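Local coordinates for protein putative PLP-dependent aminotransferase (Bacillus cereus ATCC 10987, PDB 3JU7) that probably acts as a pyridoxal phosphate-dependent aminotransferase of the DegT/DnrJ/EryC1/StrS family, at residues Y80-S85 with E124-E129; C98-Y103 with V130-P135. One frame throughout, in Å; residues are numbered along the deposited sequence.

Followed from its N terminus, the chain reaches strand 80-84 after helix 62-73, turns through helix 90-97 into strand 101-105, then passes through helix 116-126 into strand 130-133. Contact 1 closes the longer loop, bringing the tail of helix 116-126 and the turn after it back to strand 80-84. Contact 2 begins within that loop and ends beyond it, joining the approach to strand 101-105 with strand 130-133; along the chain the two contacts therefore cross. Strand 80-84 is the middle strand of a three-stranded parallel sheet and separates the two strands of contact 2. Tyr-80 O to Ala-131 N, 2.9 Å, probably hydrogen-bonds the two contacts together.

Contact 1. Residues Y80-S85 with E124-E129; sequences YALMPS and EELKEE
Leu-82 and Leu-126 meet tip to tip, methyl against methyl, and mark the close-packed inner part of this contact: the two CD1 atoms stand 4.0 Å apart. Both leucines are buried, and Ile-123 and Leu-119, one and two turns back along helix 116-126, also pack on Leu-82. The same Leu-126 CD1 lies 4.2 Å from Tyr-80 CD2, approaching the ring obliquely.

Beside this apolar patch the backbone closes. Tyr-80 N gives its hydrogen to Glu-129 O at 3.1 Å, with an N-H...O angle of 158°, tying the start of the strand to the turn that follows the helix. That turn is itself braced by Glu-129 N bonding to Leu-126 O, just after Lys-127 leaves the helix with positive phi.

Toward solvent the packing gives way to water. Tyr-80 and Glu-129 run side by side in the same direction, with CB of the glutamate 4.0 Å from ring atom CD2 and the carboxylate turned 76° from the ring plane. Beyond CG the glutamate chain is extended, which carries its carboxylate along the ring to a water at the ring's edge. This water donates to Glu-129 OE1 at 2.7 Å and hydrogen-bonds Tyr-80 OH at 3.1 Å, bridging the two ends. Such helix-on-strand packing, with the helix leading into the neighbouring parallel strand 130-133, is characteristic of an alpha/beta fold.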
loop_
_atom_site.group_PDB
_atom_site.type_symbol
_atom_site.label_atom_id
_atom_site.label_comp_id
_atom_site.label_asym_id
_atom_site.label_seq_id
_atom_site.Cartn_x
_atom_site.Cartn_y
_atom_site.Cartn_z
ATOM N N TYR A 80 -12.923 -17.010 -11.296
ATOM C CA TYR A 80 -12.436 -16.076 -12.311
ATOM C C TYR A 80 -12.861 -14.615 -12.077
ATOM O O TYR A 80 -13.974 -14.334 -11.590
ATOM C CB TYR A 80 -12.987 -16.496 -13.668
ATOM C CG TYR A 80 -12.591 -17.876 -14.110
ATOM C CD1 TYR A 80 -11.270 -18.172 -14.400
ATOM C CD2 TYR A 80 -13.531 -18.871 -14.279
ATOM C CE1 TYR A 80 -10.903 -19.410 -14.839
ATOM C CE2 TYR A 80 -13.163 -20.134 -14.684
ATOM C CZ TYR A 80 -11.837 -20.388 -14.979
ATOM O OH TYR A 80 -11.425 -21.628 -15.402
ATOM N N ALA A 81 -11.978 -13.700 -12.459
ATOM C CA ALA A 81 -12.304 -12.268 -12.550
ATOM C C ALA A 81 -12.386 -11.943 -14.049
ATOM O O ALA A 81 -11.363 -12.012 -14.748
ATOM C CB ALA A 81 -11.218 -11.412 -11.878
ATOM N N LEU A 82 -13.583 -11.659 -14.559
ATOM C CA LEU A 82 -13.755 -11.364 -16.002
ATOM C C LEU A 82 -13.385 -9.885 -16.216
ATOM O O LEU A 82 -13.935 -8.991 -15.557
ATOM C CB LEU A 82 -15.187 -11.630 -16.460
ATOM C CG LEU A 82 -15.588 -13.065 -16.750
ATOM C CD1 LEU A 82 -15.078 -14.051 -15.671
ATOM C CD2 LEU A 82 -17.100 -13.100 -16.922
HETATM N N MSE A 83 -12.398 -9.644 -17.066
HETATM C CA MSE A 83 -11.891 -8.300 -17.304
HETATM C C MSE A 83 -11.309 -8.211 -18.707
HETATM O O MSE A 83 -11.023 -9.207 -19.336
HETATM C CB MSE A 83 -10.796 -7.948 -16.289
HETATM C CG MSE A 83 -9.611 -8.918 -16.352
HETATM SE SE MSE A 83 -8.165 -8.555 -15.115
HETATM C CE MSE A 83 -9.100 -8.766 -13.441
ATOM N N PRO A 84 -11.093 -7.003 -19.187
ATOM C CA PRO A 84 -10.379 -6.872 -20.447
ATOM C C PRO A 84 -8.900 -7.216 -20.304
ATOM O O PRO A 84 -8.353 -7.110 -19.196
ATOM C CB PRO A 84 -10.537 -5.395 -20.765
ATOM C CG PRO A 84 -10.633 -4.750 -19.399
ATOM C CD PRO A 84 -11.535 -5.697 -18.656
ATOM N N SER A 85 -8.276 -7.651 -21.404
ATOM C CA SER A 85 -6.819 -7.765 -21.502
ATOM C C SER A 85 -6.239 -6.364 -21.714
ATOM O O SER A 85 -5.158 -6.011 -21.198
ATOM C CB SER A 85 -6.435 -8.657 -22.687
ATOM O OG SER A 85 -5.042 -8.639 -22.926
ATOM N N GLU A 124 -22.955 -16.216 -18.661
ATOM C CA GLU A 124 -23.944 -17.299 -18.819
ATOM C C GLU A 124 -23.320 -18.681 -18.944
ATOM O O GLU A 124 -23.890 -19.678 -18.489
ATOM C CB GLU A 124 -24.842 -17.049 -20.025
ATOM C CG GLU A 124 -26.105 -17.899 -19.991
ATOM C CD GLU A 124 -26.859 -17.874 -21.292
ATOM O OE1 GLU A 124 -26.817 -16.832 -21.993
ATOM O OE2 GLU A 124 -27.490 -18.909 -21.612
ATOM N N GLU A 125 -22.161 -18.738 -19.580
ATOM C CA GLU A 125 -21.455 -19.999 -19.757
ATOM C C GLU A 125 -20.770 -20.435 -18.462
ATOM O O GLU A 125 -20.792 -21.611 -18.127
ATOM C CB GLU A 125 -20.423 -19.865 -20.884
ATOM C CG GLU A 125 -19.520 -21.091 -21.077
ATOM C CD GLU A 125 -18.247 -20.788 -21.868
ATOM O OE1 GLU A 125 -18.219 -19.786 -22.629
ATOM O OE2 GLU A 125 -17.274 -21.570 -21.725
ATOM N N LEU A 126 -20.163 -19.496 -17.735
ATOM C CA LEU A 126 -19.347 -19.847 -16.556
ATOM C C LEU A 126 -20.151 -19.983 -15.284
ATOM O O LEU A 126 -19.769 -20.726 -14.374
ATOM C CB LEU A 126 -18.235 -18.813 -16.326
ATOM C CG LEU A 126 -17.200 -18.728 -17.452
ATOM C CD1 LEU A 126 -16.267 -17.505 -17.228
ATOM C CD2 LEU A 126 -16.438 -20.056 -17.535
ATOM N N LYS A 127 -21.241 -19.237 -15.198
ATOM C CA LYS A 127 -22.150 -19.338 -14.044
ATOM C C LYS A 127 -21.381 -19.159 -12.742
ATOM O O LYS A 127 -20.614 -18.206 -12.622
ATOM C CB LYS A 127 -22.952 -20.645 -14.093
ATOM C CG LYS A 127 -23.808 -20.790 -15.360
ATOM C CD LYS A 127 -24.685 -22.053 -15.350
ATOM N N GLU A 128 -21.553 -20.075 -11.797
ATOM C CA GLU A 128 -20.915 -19.975 -10.463
ATOM C C GLU A 128 -19.391 -19.820 -10.479
ATOM O O GLU A 128 -18.802 -19.375 -9.498
ATOM C CB GLU A 128 -21.314 -21.162 -9.551
ATOM C CG GLU A 128 -20.629 -22.528 -9.885
ATOM C CD GLU A 128 -21.134 -23.187 -11.165
ATOM O OE1 GLU A 128 -22.279 -22.893 -11.597
ATOM O OE2 GLU A 128 -20.382 -24.014 -11.739
ATOM N N GLU A 129 -18.739 -20.151 -11.577
ATOM C CA GLU A 129 -17.294 -19.944 -11.648
ATOM C C GLU A 129 -16.920 -18.454 -11.758
ATOM O O GLU A 129 -15.782 -18.072 -11.473
ATOM C CB GLU A 129 -16.665 -20.770 -12.761
ATOM C CG GLU A 129 -16.597 -22.255 -12.438
ATOM C CD GLU A 129 -15.795 -23.048 -13.485
ATOM O OE1 GLU A 129 -16.137 -22.971 -14.686
ATOM O OE2 GLU A 129 -14.827 -23.750 -13.111
HETATM O O HOH W 1 -13.845 -23.374 -16.125
#

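Contact 2. Residues C98-Y103 with V130-P135; sequences CGLEPY and VAIVVP
Leu-100 packs on Ala-131 and Ile-132 across one face of a three-stranded parallel sheet in an alpha/beta fold, at the level where the middle strand, 80-84, begins. No hydrogen bond joins the segments 98-103 and 130-135, because strand 80-84 runs between strands 101-105 and 130-133; the side chains alone make the contact. Leu-100 belongs to the Schellman motif that ends helix 90-97, in which Gly-99 is the C-prime residue with positive phi and Leu-100 N bonds back to Ala-95 O.

The bond from CA to CB of Leu-100 already points toward segment 130-135. Its CG stands anti to the carbonyl carbon (chi1 -55°), and from there the two methyls divide the work. CD2 reaches Ala-131 CB at 3.7 Å. CD1 lies between two partners, 4.1 Å from that same CB and nearer to the branch methyl of Ile-132, whose side chain crosses that of Leu-100 at about a right angle. Ile-70 of helix 62-73 touches both Leu-100 and Ile-132, and Ala-81 of the middle strand also packs on Ile-132, so the buried cluster joins helix and sheet. In Ile-132 it is CG2, set between backbone N and carbonyl carbon, that meets Leu-100 CD1, at 3.8 Å.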
loop_
_atom_site.group_PDB
_atom_site.type_symbol
_atom_site.label_atom_id
_atom_site.label_comp_id
_atom_site.label_asym_id
_atom_site.label_seq_id
_atom_site.Cartn_x
_atom_site.Cartn_y
_atom_site.Cartn_z
ATOM N N CYS A 98 -6.055 -11.658 -4.934
ATOM C CA CYS A 98 -7.281 -12.106 -4.257
ATOM C C CYS A 98 -7.562 -13.570 -4.490
ATOM O O CYS A 98 -8.619 -14.081 -4.146
ATOM C CB CYS A 98 -8.451 -11.280 -4.704
ATOM S SG CYS A 98 -8.340 -9.555 -4.133
ATOM N N GLY A 99 -6.632 -14.257 -5.127
ATOM C CA GLY A 99 -6.796 -15.666 -5.377
ATOM C C GLY A 99 -7.651 -16.001 -6.577
ATOM O O GLY A 99 -8.104 -17.108 -6.691
ATOM N N LEU A 100 -7.865 -15.072 -7.483
ATOM C CA LEU A 100 -8.652 -15.374 -8.666
ATOM C C LEU A 100 -7.771 -15.491 -9.877
ATOM O O LEU A 100 -6.623 -15.041 -9.874
ATOM C CB LEU A 100 -9.664 -14.289 -8.926
ATOM C CG LEU A 100 -10.536 -14.053 -7.703
ATOM C CD1 LEU A 100 -11.357 -12.864 -7.987
ATOM C CD2 LEU A 100 -11.367 -15.324 -7.445
ATOM N N GLU A 101 -8.307 -16.119 -10.918
ATOM C CA GLU A 101 -7.639 -16.143 -12.195
ATOM C C GLU A 101 -8.297 -15.080 -13.056
ATOM O O GLU A 101 -9.519 -15.026 -13.152
ATOM C CB GLU A 101 -7.812 -17.495 -12.881
ATOM C CG GLU A 101 -7.036 -18.586 -12.265
ATOM C CD GLU A 101 -7.026 -19.846 -13.128
ATOM O OE1 GLU A 101 -7.318 -19.789 -14.347
ATOM O OE2 GLU A 101 -6.715 -20.894 -12.571
ATOM N N PRO A 102 -7.501 -14.232 -13.696
ATOM C CA PRO A 102 -8.152 -13.413 -14.700
ATOM C C PRO A 102 -8.701 -14.314 -15.813
ATOM O O PRO A 102 -8.161 -15.408 -16.075
ATOM C CB PRO A 102 -7.017 -12.517 -15.218
ATOM C CG PRO A 102 -5.979 -12.528 -14.076
ATOM C CD PRO A 102 -6.083 -13.897 -13.508
ATOM N N TYR A 103 -9.812 -13.873 -16.394
ATOM C CA TYR A 103 -10.409 -14.467 -17.593
ATOM C C TYR A 103 -10.670 -13.312 -18.567
ATOM O O TYR A 103 -11.577 -12.477 -18.347
ATOM C CB TYR A 103 -11.706 -15.173 -17.257
ATOM C CG TYR A 103 -12.168 -16.204 -18.295
ATOM C CD1 TYR A 103 -12.404 -15.855 -19.629
ATOM C CD2 TYR A 103 -12.360 -17.529 -17.925
ATOM C CE1 TYR A 103 -12.845 -16.795 -20.545
ATOM C CE2 TYR A 103 -12.786 -18.473 -18.843
ATOM C CZ TYR A 103 -13.024 -18.101 -20.138
ATOM O OH TYR A 103 -13.435 -19.081 -21.009
ATOM N N VAL A 130 -17.877 -17.601 -12.117
ATOM C CA VAL A 130 -17.592 -16.174 -12.126
ATOM C C VAL A 130 -17.530 -15.683 -10.686
ATOM O O VAL A 130 -18.485 -15.861 -9.935
ATOM C CB VAL A 130 -18.627 -15.396 -12.916
ATOM C CG1 VAL A 130 -18.251 -13.961 -12.927
ATOM C CG2 VAL A 130 -18.679 -15.945 -14.337
ATOM N N ALA A 131 -16.389 -15.131 -10.280
ATOM C CA ALA A 131 -16.271 -14.588 -8.944
ATOM C C ALA A 131 -16.565 -13.097 -8.959
ATOM O O ALA A 131 -17.079 -12.555 -7.973
ATOM C CB ALA A 131 -14.888 -14.821 -8.368
ATOM N N ILE A 132 -16.189 -12.445 -10.055
ATOM C CA ILE A 132 -16.290 -10.987 -10.164
ATOM C C ILE A 132 -16.066 -10.511 -11.601
ATOM O O ILE A 132 -15.458 -11.200 -12.418
ATOM C CB ILE A 132 -15.282 -10.306 -9.191
ATOM C CG1 ILE A 132 -15.670 -8.845 -8.907
ATOM C CG2 ILE A 132 -13.835 -10.532 -9.639
ATOM C CD1 ILE A 132 -15.067 -8.307 -7.633
ATOM N N VAL A 133 -16.597 -9.341 -11.897
ATOM C CA VAL A 133 -16.400 -8.681 -13.162
ATOM C C VAL A 133 -15.713 -7.341 -12.882
ATOM O O VAL A 133 -16.159 -6.573 -12.024
ATOM C CB VAL A 133 -17.762 -8.452 -13.891
ATOM C CG1 VAL A 133 -17.579 -7.548 -15.082
ATOM C CG2 VAL A 133 -18.418 -9.819 -14.276
ATOM N N VAL A 134 -14.643 -7.058 -13.618
ATOM C CA VAL A 134 -13.820 -5.879 -13.364
ATOM C C VAL A 134 -13.580 -5.164 -14.694
ATOM O O VAL A 134 -12.571 -5.399 -15.367
ATOM C CB VAL A 134 -12.492 -6.285 -12.682
ATOM C CG1 VAL A 134 -11.651 -5.049 -12.262
ATOM C CG2 VAL A 134 -12.780 -7.188 -11.482
ATOM N N PRO A 135 -14.522 -4.305 -15.092
ATOM C CA PRO A 135 -14.290 -3.535 -16.310
ATOM C C PRO A 135 -13.320 -2.388 -16.049
ATOM O O PRO A 135 -13.150 -1.940 -14.886
ATOM C CB PRO A 135 -15.687 -3.002 -16.668
ATOM C CG PRO A 135 -16.388 -2.937 -15.381
ATOM C CD PRO A 135 -15.825 -3.982 -14.480
#